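Local coordinates for enterochelin esterase (Salmonella enterica subsp. enterica serovar Typhimurium, PDB 3MGA), which probably hydrolyses the ester bonds of ferric enterobactin, so that the iron carried by this siderophore can be released in the cell, at residues A14-K19 against G77-R82; D40-G43 against S48-R51. All coordinates share one frame; numbering follows the deposited sequence.

Overall arrangement
Both contacts lie in the N-terminal E-set-like part of the chain. The centres of the contacts lie about 32 and 33 Å from the centre of the chain. Contact 1 sets helix 13-17 against the start of strand 80-87. Contact 2 closes the loop between strands 32-39 and 52-57, and along the chain it is nested inside contact 1. Their centres are about 13 Å apart. They meet where Asp79 O and Asp40 N lie 2.9 Å apart, a probable backbone hydrogen bond just beyond the ends of the antiparallel strands 32-39 and 80-87. Trp81 also packs on Ile50. The esterase part, with a likely nucleophile elbow at Ser289, is a separate region built on the eight-stranded mixed sheet.

Contact 1: A14-K19 against G77-R82; sequences AWWRTK and GTDVWR
Trp16 reaches from the helix to Asp79, just before strand 80-87, and to Val80, its first residue. Its CB points toward that strand. CG lies anti to the carbonyl carbon (chi1 -76°), which swings the indole out to the strand. The pyrrole edge arrives at Asp79. There NE1 donates to Asp79 OD1 at 3.2 Å, with an N-H...O angle of 146°, so the bond is moderately bent. OD1 lies near the indole plane and is met on its syn side. The ring and carboxylate planes are 69° apart. Farther along the ring, CH2 lies 3.9 Å from Val80 CG1. The neighbouring CZ2 also lies against the valine, but its modelled spacing to CG2 is doubtful.

Trp15 packs on the same valine. Its CZ3 meets Val80 CG2 at 3.7 Å, and Trp15 CH2 meets Val80 CG1 at 3.9 Å. CZ3 also sits 3.6 Å above the centre of the Trp16 ring. Val80 is thus wedged against the benzo ends of both tryptophans. Lys19 CE lies over one face of the Trp15 ring, toward its rim.

Asp79 OD2 forms a salt bridge with Arg39, so the carboxylate joins helix and sheet. Strand 32-39 pairs with strand 80-87 in the antiparallel sheet. Trp37 of strand 32-39 meets Trp15 edge-to-face and touches Val80, while Trp16 packs on Arg39. Helix 13-17 therefore lies against residues of both strands.

Contact 2: D40-G43 against S48-R51; sequences DPQG and SPIR
Asp40 and Ser48 form the buried, tightly packed side of this contact. Ser48 OG donates to Asp40 OD2. The modelled separation is very short, so its exact length is doubtful. With chi1 near trans (-170°), the Asp40 carboxylate is carried to the serine. The two carboxylate oxygens have different tasks. OD1 accepts from Gln42 N at 2.8 Å on its anti side, well out of the carboxylate plane, with an N-H...O angle of 157°. OD2 takes the serine hydroxyl and also forms a salt bridge with Arg74, which would probably favour the charged carboxylate. Ser48 OG in turn accepts from Ile50 N at 3.2 Å, along a nearly straight bond of 165°. Ile50 CG1 rests 3.6 Å from Asp40 OD2.

The outer side is looser and more exposed. Gln42 extends beyond CG and crosses Pro49 at about a right angle. Its OE1 lies 3.4 Å from Pro49 CG and still closer to CD, without a hydrogen bond. Gln42 CB and Ser48 CB, 3.8 Å apart, mark its border with the buried pair.

Residues 40-43 make a type I beta turn. Gly43, the last residue of the turn, has a positive phi, a conformation that suits glycine. The bond from Gln42 N to Asp40 OD1 closes an Asx turn, and that from Ile50 N to Ser48 OG closes an ST turn. The aspartate-serine hydrogen bond links these two turns within the loop from strand 32-39 to strand 52-57.

Contact 1: A14-K19 against G77-R82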
# COMPACT_ATOMS: atom_id res chain seq x y z
N ALA A 14 33.16 -14.89 9.17
CA ALA A 14 33.42 -13.55 9.72
C ALA A 14 32.96 -12.45 8.76
O ALA A 14 32.61 -11.34 9.18
CB ALA A 14 34.90 -13.39 10.04
N TRP A 15 32.97 -12.75 7.46
CA TRP A 15 32.55 -11.79 6.44
C TRP A 15 31.03 -11.62 6.47
O TRP A 15 30.53 -10.51 6.31
CB TRP A 15 33.03 -12.24 5.06
CG TRP A 15 32.70 -11.27 3.98
CD1 TRP A 15 33.44 -10.19 3.59
CD2 TRP A 15 31.56 -11.31 3.12
NE1 TRP A 15 32.82 -9.55 2.55
CE2 TRP A 15 31.67 -10.22 2.24
CE3 TRP A 15 30.46 -12.17 3.01
CZ2 TRP A 15 30.71 -9.95 1.26
CZ3 TRP A 15 29.50 -11.90 2.03
CH2 TRP A 15 29.64 -10.80 1.17
N TRP A 16 30.30 -12.73 6.66
CA TRP A 16 28.83 -12.66 6.73
C TRP A 16 28.34 -11.91 7.97
O TRP A 16 27.24 -11.34 7.96
CB TRP A 16 28.20 -14.06 6.68
CG TRP A 16 28.18 -14.66 5.31
CD1 TRP A 16 28.91 -15.72 4.86
CD2 TRP A 16 27.41 -14.21 4.19
NE1 TRP A 16 28.63 -15.97 3.55
CE2 TRP A 16 27.71 -15.05 3.11
CE3 TRP A 16 26.49 -13.17 4.01
CZ2 TRP A 16 27.12 -14.90 1.85
CZ3 TRP A 16 25.90 -13.02 2.76
CH2 TRP A 16 26.22 -13.87 1.70
N ARG A 17 29.15 -11.91 9.03
CA ARG A 17 28.83 -11.21 10.28
C ARG A 17 28.68 -9.70 10.08
O ARG A 17 27.92 -9.06 10.80
CB ARG A 17 29.93 -11.48 11.31
CG ARG A 17 29.96 -12.91 11.84
CD ARG A 17 28.95 -13.14 12.96
NE ARG A 17 29.31 -12.40 14.17
CZ ARG A 17 28.68 -12.49 15.34
NH1 ARG A 17 27.62 -13.28 15.49
NH2 ARG A 17 29.10 -11.77 16.38
N THR A 18 29.41 -9.15 9.11
CA THR A 18 29.36 -7.70 8.82
C THR A 18 28.12 -7.31 8.01
O THR A 18 27.78 -6.12 7.92
CB THR A 18 30.62 -7.24 8.06
OG1 THR A 18 30.69 -7.90 6.78
CG2 THR A 18 31.88 -7.53 8.87
N LYS A 19 27.46 -8.29 7.41
CA LYS A 19 26.27 -8.04 6.60
C LYS A 19 24.98 -8.08 7.43
O LYS A 19 24.65 -9.09 8.06
CB LYS A 19 26.21 -8.99 5.39
CG LYS A 19 26.99 -8.48 4.17
CD LYS A 19 28.41 -8.01 4.48
CE LYS A 19 29.05 -7.35 3.27
NZ LYS A 19 30.39 -6.78 3.58
N GLY A 77 33.27 -19.61 -6.40
CA GLY A 77 33.99 -20.22 -5.28
C GLY A 77 33.34 -20.12 -3.91
O GLY A 77 33.69 -20.87 -3.00
N THR A 78 32.38 -19.20 -3.75
CA THR A 78 31.71 -18.99 -2.47
C THR A 78 30.19 -19.17 -2.53
O THR A 78 29.60 -19.28 -3.60
CB THR A 78 31.98 -17.57 -1.94
OG1 THR A 78 31.51 -16.61 -2.90
CG2 THR A 78 33.45 -17.35 -1.69
N ASP A 79 29.56 -19.18 -1.35
CA ASP A 79 28.10 -19.29 -1.24
C ASP A 79 27.44 -17.91 -1.24
O ASP A 79 26.32 -17.75 -0.77
CB ASP A 79 27.71 -20.04 0.05
CG ASP A 79 28.09 -19.28 1.32
OD1 ASP A 79 28.68 -18.19 1.23
OD2 ASP A 79 27.79 -19.79 2.42
N VAL A 80 28.15 -16.91 -1.77
CA VAL A 80 27.64 -15.55 -1.81
C VAL A 80 27.03 -15.21 -3.15
O VAL A 80 27.68 -15.36 -4.19
CB VAL A 80 28.76 -14.52 -1.57
CG1 VAL A 80 28.19 -13.10 -1.61
CG2 VAL A 80 29.47 -14.78 -0.24
N TRP A 81 25.77 -14.78 -3.12
CA TRP A 81 25.07 -14.31 -4.31
C TRP A 81 24.97 -12.80 -4.14
O TRP A 81 24.86 -12.30 -3.02
CB TRP A 81 23.70 -14.94 -4.46
CG TRP A 81 23.72 -16.40 -4.80
CD1 TRP A 81 23.96 -17.43 -3.94
CD2 TRP A 81 23.42 -16.99 -6.07
NE1 TRP A 81 23.87 -18.63 -4.61
CE2 TRP A 81 23.53 -18.38 -5.91
CE3 TRP A 81 23.09 -16.47 -7.32
CZ2 TRP A 81 23.32 -19.28 -6.97
CZ3 TRP A 81 22.87 -17.36 -8.37
CH2 TRP A 81 22.99 -18.74 -8.18
N ARG A 82 25.01 -12.08 -5.25
CA ARG A 82 25.01 -10.64 -5.21
C ARG A 82 24.28 -10.05 -6.40
O ARG A 82 24.18 -10.67 -7.46
CB ARG A 82 26.48 -10.18 -5.24
CG ARG A 82 26.72 -8.67 -5.31
CD ARG A 82 28.21 -8.37 -5.46
NE ARG A 82 28.76 -8.94 -6.68
CZ ARG A 82 30.05 -8.90 -7.03
NH1 ARG A 82 30.95 -8.30 -6.24
NH2 ARG A 82 30.44 -9.46 -8.17

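Contact 2: D40-G43 against S48-R51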
# COMPACT_ATOMS: atom_id res chain seq x y z
N ASP A 40 23.74 -18.59 0.16
CA ASP A 40 23.19 -19.88 -0.24
C ASP A 40 23.45 -20.87 0.88
O ASP A 40 24.60 -21.08 1.26
CB ASP A 40 23.83 -20.35 -1.56
CG ASP A 40 23.14 -21.57 -2.15
OD1 ASP A 40 22.58 -22.38 -1.39
OD2 ASP A 40 23.17 -21.71 -3.39
N PRO A 41 22.39 -21.47 1.44
CA PRO A 41 22.61 -22.43 2.53
C PRO A 41 23.14 -23.78 2.06
O PRO A 41 23.60 -24.56 2.89
CB PRO A 41 21.21 -22.59 3.16
CG PRO A 41 20.27 -21.77 2.38
CD PRO A 41 20.96 -21.31 1.13
N GLN A 42 23.08 -24.06 0.76
CA GLN A 42 23.54 -25.35 0.21
C GLN A 42 24.98 -25.31 -0.35
O GLN A 42 25.37 -26.19 -1.11
CB GLN A 42 22.56 -25.88 -0.84
CG GLN A 42 21.12 -25.99 -0.34
CD GLN A 42 20.16 -26.50 -1.39
OE1 GLN A 42 20.37 -27.54 -2.01
NE2 GLN A 42 19.06 -25.77 -1.58
N GLY A 43 25.74 -24.28 0.02
CA GLY A 43 27.14 -24.15 -0.39
C GLY A 43 27.46 -23.44 -1.70
O GLY A 43 26.74 -22.54 -2.13
N SER A 48 25.61 -26.63 -4.17
CA SER A 48 24.27 -26.07 -4.34
C SER A 48 23.68 -26.23 -5.75
O SER A 48 24.34 -25.91 -6.74
CB SER A 48 24.28 -24.58 -4.00
OG SER A 48 23.00 -24.00 -4.22
N PRO A 49 22.42 -26.69 -5.84
CA PRO A 49 21.75 -26.88 -7.11
C PRO A 49 20.97 -25.63 -7.55
O PRO A 49 20.21 -25.69 -8.52
CB PRO A 49 20.76 -27.99 -6.79
CG PRO A 49 20.32 -27.67 -5.39
CD PRO A 49 21.53 -27.05 -4.71
N ILE A 50 21.17 -24.51 -6.85
CA ILE A 50 20.47 -23.27 -7.18
C ILE A 50 20.89 -22.66 -8.52
O ILE A 50 22.07 -22.41 -8.76
CB ILE A 50 20.64 -22.21 -6.07
CG1 ILE A 50 20.01 -22.69 -4.76
CG2 ILE A 50 20.00 -20.90 -6.48
CD1 ILE A 50 18.52 -22.99 -4.86
N ARG A 51 19.89 -22.42 -9.36
CA ARG A 51 20.06 -21.84 -10.69
C ARG A 51 19.79 -20.33 -10.67
O ARG A 51 20.54 -19.55 -11.25
CB ARG A 51 19.11 -22.50 -11.69
CG ARG A 51 19.34 -23.98 -11.96
CD ARG A 51 20.64 -24.23 -12.70
NE ARG A 51 20.77 -25.63 -13.11
CZ ARG A 51 21.78 -26.12 -13.83
NH1 ARG A 51 22.77 -25.32 -14.23
NH2 ARG A 51 21.81 -27.40 -14.15